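Local structure of glycoside Hydrolase (Bacteroides uniformis, 5T99) at residues L368-D373 with M411-N416; N416-Q421 with S447-N452; K426-A431 with D459-Q464; N452-P457 with A469-K474. The protein probably hydrolyses galactosidic linkages of agarose-derived oligosaccharides, as a family 2 glycoside hydrolase of a human intestinal bacterium. One frame throughout, in Å; residues are numbered along the deposited sequence.

Contact 1: residues L368-D373 with M411-N416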
loop_
_atom_site.group_PDB
_atom_site.type_symbol
_atom_site.label_atom_id
_atom_site.label_comp_id
_atom_site.label_asym_id
_atom_site.label_seq_id
_atom_site.Cartn_x
_atom_site.Cartn_y
_atom_site.Cartn_z
ATOM N N LEU A 368 -2.463 -9.153 4.337
ATOM C CA LEU A 368 -2.227 -10.334 3.520
ATOM C C LEU A 368 -1.119 -9.984 2.535
ATOM O O LEU A 368 -1.322 -9.182 1.622
ATOM C CB LEU A 368 -3.492 -10.738 2.771
ATOM C CG LEU A 368 -4.577 -11.454 3.578
ATOM C CD1 LEU A 368 -4.976 -10.660 4.808
ATOM C CD2 LEU A 368 -5.798 -11.751 2.711
ATOM N N ASP A 369 0.045 -10.593 2.726
ATOM C CA ASP A 369 1.274 -10.233 2.023
ATOM C C ASP A 369 1.401 -11.193 0.838
ATOM O O ASP A 369 1.651 -12.397 1.033
ATOM C CB ASP A 369 2.426 -10.388 3.017
ATOM C CG ASP A 369 3.678 -9.627 2.647
ATOM O OD1 ASP A 369 3.790 -9.088 1.527
ATOM O OD2 ASP A 369 4.588 -9.603 3.521
ATOM N N GLU A 370 1.191 -10.678 -0.380
ATOM C CA GLU A 370 0.992 -11.515 -1.580
ATOM C C GLU A 370 2.223 -11.543 -2.487
ATOM O O GLU A 370 2.792 -10.511 -2.796
ATOM C CB GLU A 370 -0.233 -11.045 -2.364
ATOM C CG GLU A 370 -0.649 -11.978 -3.500
ATOM C CD GLU A 370 -2.085 -11.776 -3.938
ATOM O OE1 GLU A 370 -2.358 -10.819 -4.702
ATOM O OE2 GLU A 370 -2.947 -12.581 -3.510
ATOM N N ALA A 371 2.616 -12.732 -2.925
ATOM C CA ALA A 371 3.889 -12.913 -3.614
ATOM C C ALA A 371 3.818 -12.708 -5.131
ATOM O O ALA A 371 4.684 -12.029 -5.684
ATOM C CB ALA A 371 4.450 -14.302 -3.312
ATOM N N PHE A 372 2.811 -13.304 -5.784
ATOM C CA PHE A 372 2.805 -13.469 -7.245
ATOM C C PHE A 372 1.422 -13.319 -7.853
ATOM O O PHE A 372 0.408 -13.604 -7.207
ATOM C CB PHE A 372 3.314 -14.862 -7.652
ATOM C CG PHE A 372 4.643 -15.238 -7.058
ATOM C CD1 PHE A 372 5.771 -14.483 -7.318
ATOM C CD2 PHE A 372 4.764 -16.364 -6.251
ATOM C CE1 PHE A 372 6.999 -14.828 -6.770
ATOM C CE2 PHE A 372 5.985 -16.720 -5.701
ATOM C CZ PHE A 372 7.112 -15.952 -5.960
ATOM N N ASP A 373 1.400 -12.904 -9.116
ATOM C CA ASP A 373 0.167 -12.803 -9.916
ATOM C C ASP A 373 0.019 -13.944 -10.933
ATOM O O ASP A 373 -1.079 -14.175 -11.448
ATOM C CB ASP A 373 0.118 -11.445 -10.626
ATOM C CG ASP A 373 -1.150 -11.245 -11.424
ATOM O OD1 ASP A 373 -2.254 -11.367 -10.840
ATOM O OD2 ASP A 373 -1.041 -10.971 -12.642
ATOM N N MET A 411 -1.180 -13.245 6.929
ATOM C CA MET A 411 -1.196 -14.355 5.986
ATOM C C MET A 411 -0.132 -14.174 4.898
ATOM O O MET A 411 0.251 -13.056 4.576
ATOM C CB MET A 411 -2.558 -14.476 5.316
ATOM C CG MET A 411 -3.764 -14.508 6.236
ATOM S SD MET A 411 -5.212 -15.022 5.287
ATOM C CE MET A 411 -6.569 -14.501 6.333
ATOM N N TRP A 412 0.340 -15.288 4.349
ATOM C CA TRP A 412 1.161 -15.305 3.144
ATOM C C TRP A 412 0.279 -15.753 1.980
ATOM O O TRP A 412 -0.129 -16.913 1.924
ATOM C CB TRP A 412 2.342 -16.266 3.299
ATOM C CG TRP A 412 3.178 -16.019 4.506
ATOM C CD1 TRP A 412 3.256 -16.802 5.614
ATOM C CD2 TRP A 412 4.047 -14.908 4.739
ATOM N NE1 TRP A 412 4.127 -16.259 6.514
ATOM C CE2 TRP A 412 4.627 -15.094 6.005
ATOM C CE3 TRP A 412 4.397 -13.775 3.992
ATOM C CZ2 TRP A 412 5.543 -14.186 6.554
ATOM C CZ3 TRP A 412 5.308 -12.873 4.530
ATOM C CH2 TRP A 412 5.871 -13.082 5.801
ATOM N N SER A 413 -0.046 -14.839 1.064
ATOM C CA SER A 413 -0.849 -15.191 -0.116
ATOM C C SER A 413 0.107 -15.609 -1.234
ATOM O O SER A 413 0.920 -14.802 -1.691
ATOM C CB SER A 413 -1.734 -14.024 -0.550
ATOM O OG SER A 413 -2.617 -14.396 -1.598
ATOM N N ILE A 414 0.009 -16.872 -1.654
ATOM C CA ILE A 414 0.947 -17.452 -2.633
ATOM C C ILE A 414 0.661 -17.092 -4.091
ATOM O O ILE A 414 1.513 -17.301 -4.967
ATOM C CB ILE A 414 1.057 -19.001 -2.520
ATOM C CG1 ILE A 414 -0.316 -19.677 -2.587
ATOM C CG2 ILE A 414 1.796 -19.382 -1.245
ATOM C CD1 ILE A 414 -0.258 -21.168 -2.835
ATOM N N GLY A 415 -0.521 -16.574 -4.364
ATOM C CA GLY A 415 -0.859 -16.180 -5.711
ATOM C C GLY A 415 -2.246 -15.584 -5.819
ATOM O O GLY A 415 -3.080 -15.709 -4.910
ATOM N N ASN A 416 -2.485 -14.947 -6.956
ATOM C CA ASN A 416 -3.776 -14.357 -7.267
ATOM C C ASN A 416 -4.275 -14.815 -8.622
ATOM O O ASN A 416 -3.597 -14.608 -9.635
ATOM C CB ASN A 416 -3.660 -12.840 -7.269
ATOM C CG ASN A 416 -4.868 -12.181 -7.876
ATOM O OD1 ASN A 416 -5.938 -12.152 -7.267
ATOM N ND2 ASN A 416 -4.716 -11.670 -9.098
#
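L368-E370 runs parallel to M411-S413 as two adjacent strands of the TIM barrel, linked through helix 388-403 into a beta-alpha-beta unit. Three backbone bonds tie them: D369 N to M411 O (3.1 Å), S413 N to D369 O (3.0 Å) and A371 N to S413 O (2.9 Å). N416 N reaches F372 O only weakly.

L368 CG lies alongside M411 SD at 4.0 Å.

Of the polar groups, E370 carries CG opposite its backbone N (chi1 -171°) and reaches out to bring its carboxylate to S413 on the neighbouring strand. There S413 OG donates to the anti lone pair of E370 OE2, at 2.7 Å. R346 forms a salt bridge to the same oxygen, and H349 bonds OE1. With an alanine at E370, the S413 hydroxyl would probably lose its acceptor, R346 its carboxylate mate and H349 its bond. The D373 carboxylate pairs with R161 and K379. N416, of the ligand pocket, bonds R346 through OD1, and its ND2 donates in the amide plane to D373 OD1 (3.0 Å).

Contact 2: residues N416-Q421 with S447-N452; sequences NEILEQ and STCGFN. With GIF (D-galacto-isofagomine), chain C; EDO (1,2-ethanediol), chain P.
The E417 carboxylate and the N452 amide stack with their planes 19° apart, the two side chains crossing at about a right angle and E417 CG lying 3.4 Å from N452 CG. Edge on, the Q421 amide meets the N452 amide in nearly the same plane (23° between them), and Q421 OE1 sits at the edge of the F451 ring. N416-E417 is the Asn-Glu pair closing the fourth strand of the TIM barrel, as in clan GH-A glycosidases. Its backbone continues the sheet through E417 N to G450 O (2.8 Å).

N452 turns CG between its backbone N and carbonyl carbon (chi1 61°), which brings the amide back over E417. Q421 NE2 then spends both hydrogens in its own plane, on N452 OD1 (2.7 Å) and I418 O (2.7 Å), fixing how the N452 amide is rotated. With that amide on its flank, E417 extends to the inhibitor D-galacto-isofagomine, whose N donates weakly to E417 OE2 at 3.0 Å. N472 also bonds this oxygen. Behind the loop, I418 CD1 packs on C449 SG at 3.8 Å. One water spans the two segments, donating to E417 O (2.9 Å) and accepting from N452 ND2 (3.1 Å).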
loop_
_atom_site.group_PDB
_atom_site.type_symbol
_atom_site.label_atom_id
_atom_site.label_comp_id
_atom_site.label_asym_id
_atom_site.label_seq_id
_atom_site.Cartn_x
_atom_site.Cartn_y
_atom_site.Cartn_z
ATOM N N ASN A 416 -2.485 -14.947 -6.956
ATOM C CA ASN A 416 -3.776 -14.357 -7.267
ATOM C C ASN A 416 -4.275 -14.815 -8.622
ATOM O O ASN A 416 -3.597 -14.608 -9.635
ATOM C CB ASN A 416 -3.660 -12.840 -7.269
ATOM C CG ASN A 416 -4.868 -12.181 -7.876
ATOM O OD1 ASN A 416 -5.938 -12.152 -7.267
ATOM N ND2 ASN A 416 -4.716 -11.670 -9.098
ATOM N N GLU A 417 -5.463 -15.416 -8.635
ATOM C CA GLU A 417 -6.171 -15.799 -9.878
ATOM C C GLU A 417 -5.321 -16.603 -10.860
ATOM O O GLU A 417 -5.440 -16.441 -12.072
ATOM C CB GLU A 417 -6.740 -14.549 -10.576
ATOM C CG GLU A 417 -7.672 -13.734 -9.700
ATOM C CD GLU A 417 -8.444 -12.674 -10.460
ATOM O OE1 GLU A 417 -7.928 -12.128 -11.461
ATOM O OE2 GLU A 417 -9.570 -12.373 -10.038
ATOM N N ILE A 418 -4.455 -17.458 -10.338
ATOM C CA ILE A 418 -3.495 -18.174 -11.179
ATOM C C ILE A 418 -4.165 -19.184 -12.117
ATOM O O ILE A 418 -5.162 -19.804 -11.757
ATOM C CB ILE A 418 -2.355 -18.828 -10.356
ATOM C CG1 ILE A 418 -2.822 -20.040 -9.508
ATOM C CG2 ILE A 418 -1.604 -17.763 -9.567
ATOM C CD1 ILE A 418 -3.762 -19.806 -8.340
ATOM N N LEU A 419 -3.621 -19.329 -13.325
ATOM C CA LEU A 419 -4.237 -20.191 -14.357
ATOM C C LEU A 419 -4.237 -21.693 -13.999
ATOM O O LEU A 419 -5.088 -22.455 -14.486
ATOM C CB LEU A 419 -3.582 -19.954 -15.725
ATOM C CG LEU A 419 -4.168 -18.791 -16.545
ATOM C CD1 LEU A 419 -4.447 -17.545 -15.708
ATOM C CD2 LEU A 419 -3.252 -18.459 -17.716
ATOM N N GLU A 420 -3.321 -22.087 -13.110
ATOM C CA GLU A 420 -3.240 -23.454 -12.592
ATOM C C GLU A 420 -4.521 -23.914 -11.872
ATOM O O GLU A 420 -4.722 -25.115 -11.702
ATOM C CB GLU A 420 -2.008 -23.626 -11.671
ATOM C CG GLU A 420 -0.650 -23.631 -12.388
ATOM C CD GLU A 420 -0.107 -22.248 -12.783
ATOM O OE1 GLU A 420 -0.799 -21.207 -12.605
ATOM O OE2 GLU A 420 1.037 -22.191 -13.292
ATOM N N GLN A 421 -5.393 -22.986 -11.476
ATOM C CA GLN A 421 -6.739 -23.336 -11.004
ATOM C C GLN A 421 -7.494 -24.299 -11.943
ATOM O O GLN A 421 -8.230 -25.178 -11.473
ATOM C CB GLN A 421 -7.598 -22.080 -10.839
ATOM C CG GLN A 421 -7.227 -21.166 -9.690
ATOM C CD GLN A 421 -7.978 -19.865 -9.795
ATOM O OE1 GLN A 421 -9.010 -19.677 -9.148
ATOM N NE2 GLN A 421 -7.504 -18.982 -10.659
ATOM N N SER A 447 -0.880 -19.722 5.213
ATOM C CA SER A 447 -0.854 -19.472 3.779
ATOM C C SER A 447 -2.275 -19.265 3.269
ATOM O O SER A 447 -3.242 -19.762 3.842
ATOM C CB SER A 447 -0.229 -20.653 3.050
ATOM O OG SER A 447 -0.982 -21.839 3.242
ATOM N N THR A 448 -2.391 -18.543 2.166
ATOM C CA THR A 448 -3.670 -18.332 1.514
ATOM C C THR A 448 -3.441 -18.121 0.019
ATOM O O THR A 448 -2.298 -18.132 -0.458
ATOM C CB THR A 448 -4.408 -17.130 2.155
ATOM O OG1 THR A 448 -5.762 -17.043 1.682
ATOM C CG2 THR A 448 -3.676 -15.833 1.863
ATOM N N CYS A 449 -4.541 -17.937 -0.708
ATOM C CA CYS A 449 -4.512 -17.736 -2.151
ATOM C C CYS A 449 -5.853 -17.150 -2.575
ATOM O O CYS A 449 -6.874 -17.392 -1.919
ATOM C CB CYS A 449 -4.242 -19.072 -2.867
ATOM S SG CYS A 449 -3.757 -18.944 -4.606
ATOM N N GLY A 450 -5.847 -16.368 -3.653
ATOM C CA GLY A 450 -7.068 -15.712 -4.161
ATOM C C GLY A 450 -7.605 -16.435 -5.381
ATOM O O GLY A 450 -6.975 -16.395 -6.440
ATOM N N PHE A 451 -8.751 -17.098 -5.235
ATOM C CA PHE A 451 -9.316 -17.941 -6.302
ATOM C C PHE A 451 -10.485 -17.280 -7.027
ATOM O O PHE A 451 -11.522 -17.006 -6.416
ATOM C CB PHE A 451 -9.788 -19.275 -5.736
ATOM C CG PHE A 451 -8.705 -20.066 -5.054
ATOM C CD1 PHE A 451 -7.586 -20.492 -5.763
ATOM C CD2 PHE A 451 -8.808 -20.400 -3.698
ATOM C CE1 PHE A 451 -6.593 -21.237 -5.131
ATOM C CE2 PHE A 451 -7.816 -21.134 -3.067
ATOM C CZ PHE A 451 -6.708 -21.560 -3.783
ATOM N N ASN A 452 -10.321 -17.043 -8.330
ATOM C CA ASN A 452 -11.407 -16.498 -9.172
ATOM C C ASN A 452 -12.198 -17.531 -9.956
ATOM O O ASN A 452 -13.320 -17.232 -10.382
ATOM C CB ASN A 452 -10.906 -15.414 -10.126
ATOM C CG ASN A 452 -9.857 -15.906 -11.111
ATOM O OD1 ASN A 452 -9.125 -16.864 -10.848
ATOM N ND2 ASN A 452 -9.752 -15.208 -12.243
HETATM C C GIF C . -7.496 -9.178 -10.397
HETATM N N GIF C . -8.932 -9.414 -10.400
HETATM O O GIF C . -11.696 -6.349 -11.931
HETATM C C1 GIF C . -7.213 -7.691 -10.313
HETATM O O1 GIF C . -7.582 -7.266 -12.649
HETATM C C2 GIF C . -8.023 -6.906 -11.342
HETATM O O2 GIF C . -5.822 -7.466 -10.532
HETATM C C3 GIF C . -9.518 -7.180 -11.209
HETATM C C4 GIF C . -9.798 -8.677 -11.303
HETATM C C5 GIF C . -10.307 -6.426 -12.281
HETATM C C1 EDO P . -12.924 -12.724 -11.660
HETATM O O1 EDO P . -13.798 -13.875 -11.657
HETATM C C2 EDO P . -12.262 -12.537 -13.017
HETATM O O2 EDO P . -11.096 -11.725 -12.848
HETATM O O HOH W 1 -7.355 -15.540 -14.127
#

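Contact 3: residues K426-A431 with D459-Q464; sequences KGFTVA and DNNMAQ
F428 presents one face of its ring to the amide of N461, the two planes inclined at 41°. N461 ND2 stands over that face, nearest to F428 CD1 at 3.6 Å, while the T429 methyl CG2 covers the opposite face. The ring reaches this place because its CG is lodged between the backbone N and the carbonyl carbon (chi1 84°). F428 CB, placed by the backbone, lies 3.2 Å from N461 O. A serine in place of F428 would probably open a gap between N461 and T429 and let the N461 amide turn more freely.

M462 approaches the helix from its buried side. With CG anti to the backbone N (chi1 -180°), M462 rests that atom against A431 CB at 3.8 Å; the chain then bends at its third torsion, bringing CE to G427 O at 3.3 Å. A water lying in plane at the edge of the F428 ring accepts from F428 N (2.9 Å) and lies 2.7 Å from N460 O, to which it can donate. N460 ND2 is bonded to Q421 O. The contact seats the first turn of helix 427-441 against the loop that leads into strand 468-472, in the outer layer of the TIM barrel.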
loop_
_atom_site.group_PDB
_atom_site.type_symbol
_atom_site.label_atom_id
_atom_site.label_comp_id
_atom_site.label_asym_id
_atom_site.label_seq_id
_atom_site.Cartn_x
_atom_site.Cartn_y
_atom_site.Cartn_z
ATOM N N LYS A 426 -2.773 -31.531 -12.215
ATOM C CA LYS A 426 -1.505 -31.135 -11.584
ATOM C C LYS A 426 -1.410 -29.729 -10.992
ATOM O O LYS A 426 -0.447 -29.451 -10.289
ATOM C CB LYS A 426 -0.348 -31.357 -12.573
ATOM C CG LYS A 426 -0.064 -32.826 -12.877
ATOM C CD LYS A 426 0.492 -33.578 -11.665
ATOM C CE LYS A 426 0.974 -34.971 -12.040
ATOM N NZ LYS A 426 1.676 -35.634 -10.907
ATOM N N GLY A 427 -2.390 -28.863 -11.236
ATOM C CA GLY A 427 -2.359 -27.482 -10.732
ATOM C C GLY A 427 -2.156 -27.403 -9.218
ATOM O O GLY A 427 -1.355 -26.593 -8.748
ATOM N N PHE A 428 -2.833 -28.281 -8.468
ATOM C CA PHE A 428 -2.657 -28.361 -7.009
ATOM C C PHE A 428 -1.193 -28.524 -6.549
ATOM O O PHE A 428 -0.838 -28.076 -5.458
ATOM C CB PHE A 428 -3.558 -29.459 -6.377
ATOM C CG PHE A 428 -2.967 -30.848 -6.419
ATOM C CD1 PHE A 428 -2.345 -31.386 -5.294
ATOM C CD2 PHE A 428 -2.991 -31.608 -7.585
ATOM C CE1 PHE A 428 -1.786 -32.656 -5.322
ATOM C CE2 PHE A 428 -2.424 -32.876 -7.620
ATOM C CZ PHE A 428 -1.828 -33.402 -6.486
ATOM N N THR A 429 -0.350 -29.147 -7.369
ATOM C CA THR A 429 1.052 -29.406 -6.988
ATOM C C THR A 429 1.890 -28.135 -6.869
ATOM O O THR A 429 2.775 -28.049 -6.010
ATOM C CB THR A 429 1.749 -30.393 -7.951
ATOM O OG1 THR A 429 1.918 -29.790 -9.239
ATOM C CG2 THR A 429 0.928 -31.694 -8.077
ATOM N N VAL A 430 1.595 -27.149 -7.709
ATOM C CA VAL A 430 2.298 -25.873 -7.668
ATOM C C VAL A 430 1.837 -25.117 -6.417
ATOM O O VAL A 430 2.660 -24.539 -5.708
ATOM C CB VAL A 430 2.098 -25.046 -8.967
ATOM C CG1 VAL A 430 2.940 -23.776 -8.936
ATOM C CG2 VAL A 430 2.470 -25.860 -10.203
ATOM N N ALA A 431 0.538 -25.162 -6.117
ATOM C CA ALA A 431 0.029 -24.586 -4.876
ATOM C C ALA A 431 0.665 -25.218 -3.621
ATOM O O ALA A 431 1.080 -24.504 -2.699
ATOM C CB ALA A 431 -1.479 -24.717 -4.811
ATOM N N ASP A 459 -12.671 -28.119 -6.489
ATOM C CA ASP A 459 -12.862 -29.497 -6.988
ATOM C C ASP A 459 -11.554 -30.167 -7.439
ATOM O O ASP A 459 -11.470 -31.395 -7.469
ATOM C CB ASP A 459 -13.851 -29.518 -8.166
ATOM C CG ASP A 459 -15.277 -29.146 -7.763
ATOM O OD1 ASP A 459 -15.589 -29.058 -6.554
ATOM O OD2 ASP A 459 -16.099 -28.946 -8.688
ATOM N N ASN A 460 -10.557 -29.350 -7.798
ATOM C CA ASN A 460 -9.265 -29.835 -8.258
ATOM C C ASN A 460 -8.201 -29.936 -7.146
ATOM O O ASN A 460 -7.001 -29.933 -7.437
ATOM C CB ASN A 460 -8.738 -28.917 -9.366
ATOM C CG ASN A 460 -9.665 -28.832 -10.567
ATOM O OD1 ASN A 460 -10.617 -29.587 -10.689
ATOM N ND2 ASN A 460 -9.386 -27.886 -11.456
ATOM N N ASN A 461 -8.625 -29.998 -5.879
ATOM C CA ASN A 461 -7.697 -30.219 -4.754
ATOM C C ASN A 461 -6.652 -29.097 -4.576
ATOM O O ASN A 461 -5.619 -29.339 -3.986
ATOM C CB ASN A 461 -7.019 -31.598 -4.921
ATOM C CG ASN A 461 -6.405 -32.138 -3.641
ATOM O OD1 ASN A 461 -6.937 -31.985 -2.532
ATOM N ND2 ASN A 461 -5.275 -32.802 -3.802
ATOM N N MET A 462 -6.927 -27.878 -5.070
ATOM C CA MET A 462 -5.995 -26.738 -4.941
ATOM C C MET A 462 -6.249 -25.929 -3.673
ATOM O O MET A 462 -5.330 -25.679 -2.901
ATOM C CB MET A 462 -6.054 -25.804 -6.154
ATOM C CG MET A 462 -5.099 -24.616 -6.052
ATOM S SD MET A 462 -5.021 -23.548 -7.510
ATOM C CE MET A 462 -3.886 -24.458 -8.551
ATOM N N ALA A 463 -7.498 -25.503 -3.482
ATOM C CA ALA A 463 -7.932 -24.755 -2.285
ATOM C C ALA A 463 -7.531 -25.422 -0.952
ATOM O O ALA A 463 -7.286 -24.743 0.046
ATOM C CB ALA A 463 -9.435 -24.543 -2.332
ATOM N N GLN A 464 -7.424 -26.748 -0.965
ATOM C CA GLN A 464 -7.057 -27.517 0.210
ATOM C C GLN A 464 -5.553 -27.479 0.538
ATOM O O GLN A 464 -5.157 -27.922 1.607
ATOM C CB GLN A 464 -7.508 -28.976 0.030
ATOM C CG GLN A 464 -9.025 -29.193 -0.025
ATOM C CD GLN A 464 -9.680 -28.844 -1.365
ATOM O OE1 GLN A 464 -9.009 -28.578 -2.365
ATOM N NE2 GLN A 464 -11.008 -28.823 -1.374
HETATM O O HOH W 2 -5.179 -29.665 -9.379
#

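Contact 4: residues N452-P457 with A469-K474. With GIF (D-galacto-isofagomine), chain C.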
loop_
_atom_site.group_PDB
_atom_site.type_symbol
_atom_site.label_atom_id
_atom_site.label_comp_id
_atom_site.label_asym_id
_atom_site.label_seq_id
_atom_site.Cartn_x
_atom_site.Cartn_y
_atom_site.Cartn_z
ATOM N N ASN A 452 -10.321 -17.043 -8.330
ATOM C CA ASN A 452 -11.407 -16.498 -9.172
ATOM C C ASN A 452 -12.198 -17.531 -9.956
ATOM O O ASN A 452 -13.320 -17.232 -10.382
ATOM C CB ASN A 452 -10.906 -15.414 -10.126
ATOM C CG ASN A 452 -9.857 -15.906 -11.111
ATOM O OD1 ASN A 452 -9.125 -16.864 -10.848
ATOM N ND2 ASN A 452 -9.752 -15.208 -12.243
ATOM N N TYR A 453 -11.654 -18.729 -10.169
ATOM C CA TYR A 453 -12.436 -19.760 -10.847
ATOM C C TYR A 453 -13.284 -20.448 -9.771
ATOM O O TYR A 453 -12.874 -20.546 -8.602
ATOM C CB TYR A 453 -11.551 -20.758 -11.592
ATOM C CG TYR A 453 -10.689 -20.224 -12.734
ATOM C CD1 TYR A 453 -10.548 -18.860 -12.994
ATOM C CD2 TYR A 453 -9.961 -21.106 -13.532
ATOM C CE1 TYR A 453 -9.739 -18.399 -14.026
ATOM C CE2 TYR A 453 -9.143 -20.651 -14.557
ATOM C CZ TYR A 453 -9.035 -19.296 -14.795
ATOM O OH TYR A 453 -8.228 -18.827 -15.808
ATOM N N TYR A 454 -14.481 -20.873 -10.155
ATOM C CA TYR A 454 -15.347 -21.664 -9.287
ATOM C C TYR A 454 -16.224 -22.608 -10.136
ATOM O O TYR A 454 -16.869 -22.146 -11.072
ATOM C CB TYR A 454 -16.230 -20.768 -8.407
ATOM C CG TYR A 454 -17.078 -21.582 -7.466
ATOM C CD1 TYR A 454 -16.619 -21.925 -6.201
ATOM C CD2 TYR A 454 -18.324 -22.065 -7.867
ATOM C CE1 TYR A 454 -17.383 -22.708 -5.353
ATOM C CE2 TYR A 454 -19.097 -22.846 -7.028
ATOM C CZ TYR A 454 -18.624 -23.167 -5.772
ATOM O OH TYR A 454 -19.415 -23.938 -4.941
ATOM N N PRO A 455 -16.293 -23.906 -9.813
ATOM C CA PRO A 455 -15.697 -24.530 -8.611
ATOM C C PRO A 455 -14.253 -25.075 -8.765
ATOM O O PRO A 455 -13.743 -25.675 -7.822
ATOM C CB PRO A 455 -16.674 -25.686 -8.327
ATOM C CG PRO A 455 -17.139 -26.098 -9.694
ATOM C CD PRO A 455 -17.246 -24.812 -10.486
ATOM N N ALA A 456 -13.605 -24.844 -9.910
ATOM C CA ALA A 456 -12.346 -25.533 -10.285
ATOM C C ALA A 456 -11.337 -25.806 -9.153
ATOM O O ALA A 456 -11.164 -26.952 -8.778
ATOM C CB ALA A 456 -11.667 -24.830 -11.460
ATOM N N PRO A 457 -10.705 -24.760 -8.579
ATOM C CA PRO A 457 -9.666 -25.019 -7.564
ATOM C C PRO A 457 -10.172 -25.723 -6.285
ATOM O O PRO A 457 -9.375 -26.391 -5.614
ATOM C CB PRO A 457 -9.132 -23.623 -7.248
ATOM C CG PRO A 457 -10.284 -22.724 -7.499
ATOM C CD PRO A 457 -11.072 -23.334 -8.629
ATOM N N ALA A 469 -8.684 -20.393 2.310
ATOM C CA ALA A 469 -9.070 -20.156 0.915
ATOM C C ALA A 469 -9.759 -18.789 0.741
ATOM O O ALA A 469 -10.744 -18.482 1.435
ATOM C CB ALA A 469 -9.987 -21.272 0.430
ATOM N N GLY A 470 -9.236 -17.983 -0.182
ATOM C CA GLY A 470 -9.876 -16.735 -0.577
ATOM C C GLY A 470 -10.648 -16.884 -1.880
ATOM O O GLY A 470 -10.120 -17.436 -2.838
ATOM N N MET A 471 -11.884 -16.380 -1.920
ATOM C CA MET A 471 -12.689 -16.352 -3.152
ATOM C C MET A 471 -12.746 -14.950 -3.762
ATOM O O MET A 471 -13.050 -13.974 -3.068
ATOM C CB MET A 471 -14.112 -16.828 -2.870
ATOM C CG MET A 471 -14.183 -18.241 -2.337
ATOM S SD MET A 471 -15.875 -18.782 -2.100
ATOM C CE MET A 471 -16.275 -19.326 -3.745
ATOM N N ASN A 472 -12.465 -14.859 -5.060
ATOM C CA ASN A 472 -12.600 -13.608 -5.806
ATOM C C ASN A 472 -13.928 -13.561 -6.544
ATOM O O ASN A 472 -14.158 -14.359 -7.448
ATOM C CB ASN A 472 -11.463 -13.462 -6.808
ATOM C CG ASN A 472 -10.140 -13.195 -6.148
ATOM O OD1 ASN A 472 -9.976 -13.424 -4.943
ATOM N ND2 ASN A 472 -9.188 -12.676 -6.922
ATOM N N TYR A 473 -14.798 -12.636 -6.136
ATOM C CA TYR A 473 -16.074 -12.313 -6.818
ATOM C C TYR A 473 -17.082 -13.461 -6.883
ATOM O O TYR A 473 -17.661 -13.723 -7.942
ATOM C CB TYR A 473 -15.810 -11.754 -8.212
ATOM C CG TYR A 473 -14.784 -10.648 -8.212
ATOM C CD1 TYR A 473 -15.104 -9.367 -7.739
ATOM C CD2 TYR A 473 -13.488 -10.879 -8.670
ATOM C CE1 TYR A 473 -14.159 -8.348 -7.735
ATOM C CE2 TYR A 473 -12.546 -9.869 -8.665
ATOM C CZ TYR A 473 -12.895 -8.607 -8.201
ATOM O OH TYR A 473 -11.964 -7.625 -8.200
ATOM N N LYS A 474 -17.303 -14.123 -5.744
ATOM C CA LYS A 474 -18.202 -15.283 -5.688
ATOM C C LYS A 474 -19.212 -15.268 -4.524
ATOM O O LYS A 474 -19.507 -16.333 -3.953
ATOM C CB LYS A 474 -17.359 -16.572 -5.613
ATOM C CG LYS A 474 -16.400 -16.780 -6.768
ATOM C CD LYS A 474 -17.122 -17.077 -8.075
ATOM C CE LYS A 474 -16.123 -17.229 -9.210
ATOM N NZ LYS A 474 -15.492 -15.931 -9.587
HETATM C C GIF C . -7.496 -9.178 -10.397
HETATM N N GIF C . -8.932 -9.414 -10.400
HETATM O O GIF C . -11.696 -6.349 -11.931
HETATM C C1 GIF C . -7.213 -7.691 -10.313
HETATM O O1 GIF C . -7.582 -7.266 -12.649
HETATM C C2 GIF C . -8.023 -6.906 -11.342
HETATM O O2 GIF C . -5.822 -7.466 -10.532
HETATM C C3 GIF C . -9.518 -7.180 -11.209
HETATM C C4 GIF C . -9.798 -8.677 -11.303
HETATM C C5 GIF C . -10.307 -6.426 -12.281
#
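Within the beta-alpha-beta unit formed by strand 447-451, the short helix 456-459 and strand 468-472 of the TIM barrel, K474 folds back over the loop that starts at N452. Bends at chi2 (-69°) and chi4 (-71°) curl its chain, so that CE lies against Y454 CB at 3.6 Å and the ammonium end comes to two main-chain carbonyls.

Y454 rests on M471, whose CE methyl approaches CD1 of the ring obliquely at 3.6 Å. P455, joined to Y454 by a cis peptide, sets its CB over the centre of one ring face, and Y454 OH is bonded to E480. Nearer the pocket, N452 CB meets N472 CB at 3.9 Å, while N472 OD1 is bonded to S493. Y473 belongs to the inhibitor site: its OH, bonded to E494 and S497, comes within 3.9 Å of C3 of D-galacto-isofagomine. One ammonium joins the residue just after strand 447-451 to the last residue of strand 468-472: K474 NZ donates to N452 O at 2.7 Å and to N472 O at 3.0 Å.

In the fold
All four contacts lie in one sector of the TIM barrel. Strands 366-370, 409-416, 447-451 and 468-472 are successive neighbours in its parallel sheet. Contact 1 joins the first pair; contact 2, about 9 Å away between centres, the second. Contact 4 lies about 8 Å farther, where 447-451 gives way to 468-472. Contact 3 sits outside this row, about 10 Å from contact 2, and its segments alternate with those of contact 2 and of contact 4 along the chain. N416 is shared by contacts 1 and 2, N452 by contacts 2 and 4. The strand ends thereby bring N416, E417 and Y473 to the inhibitor, while contact 3 packs the periphery behind them.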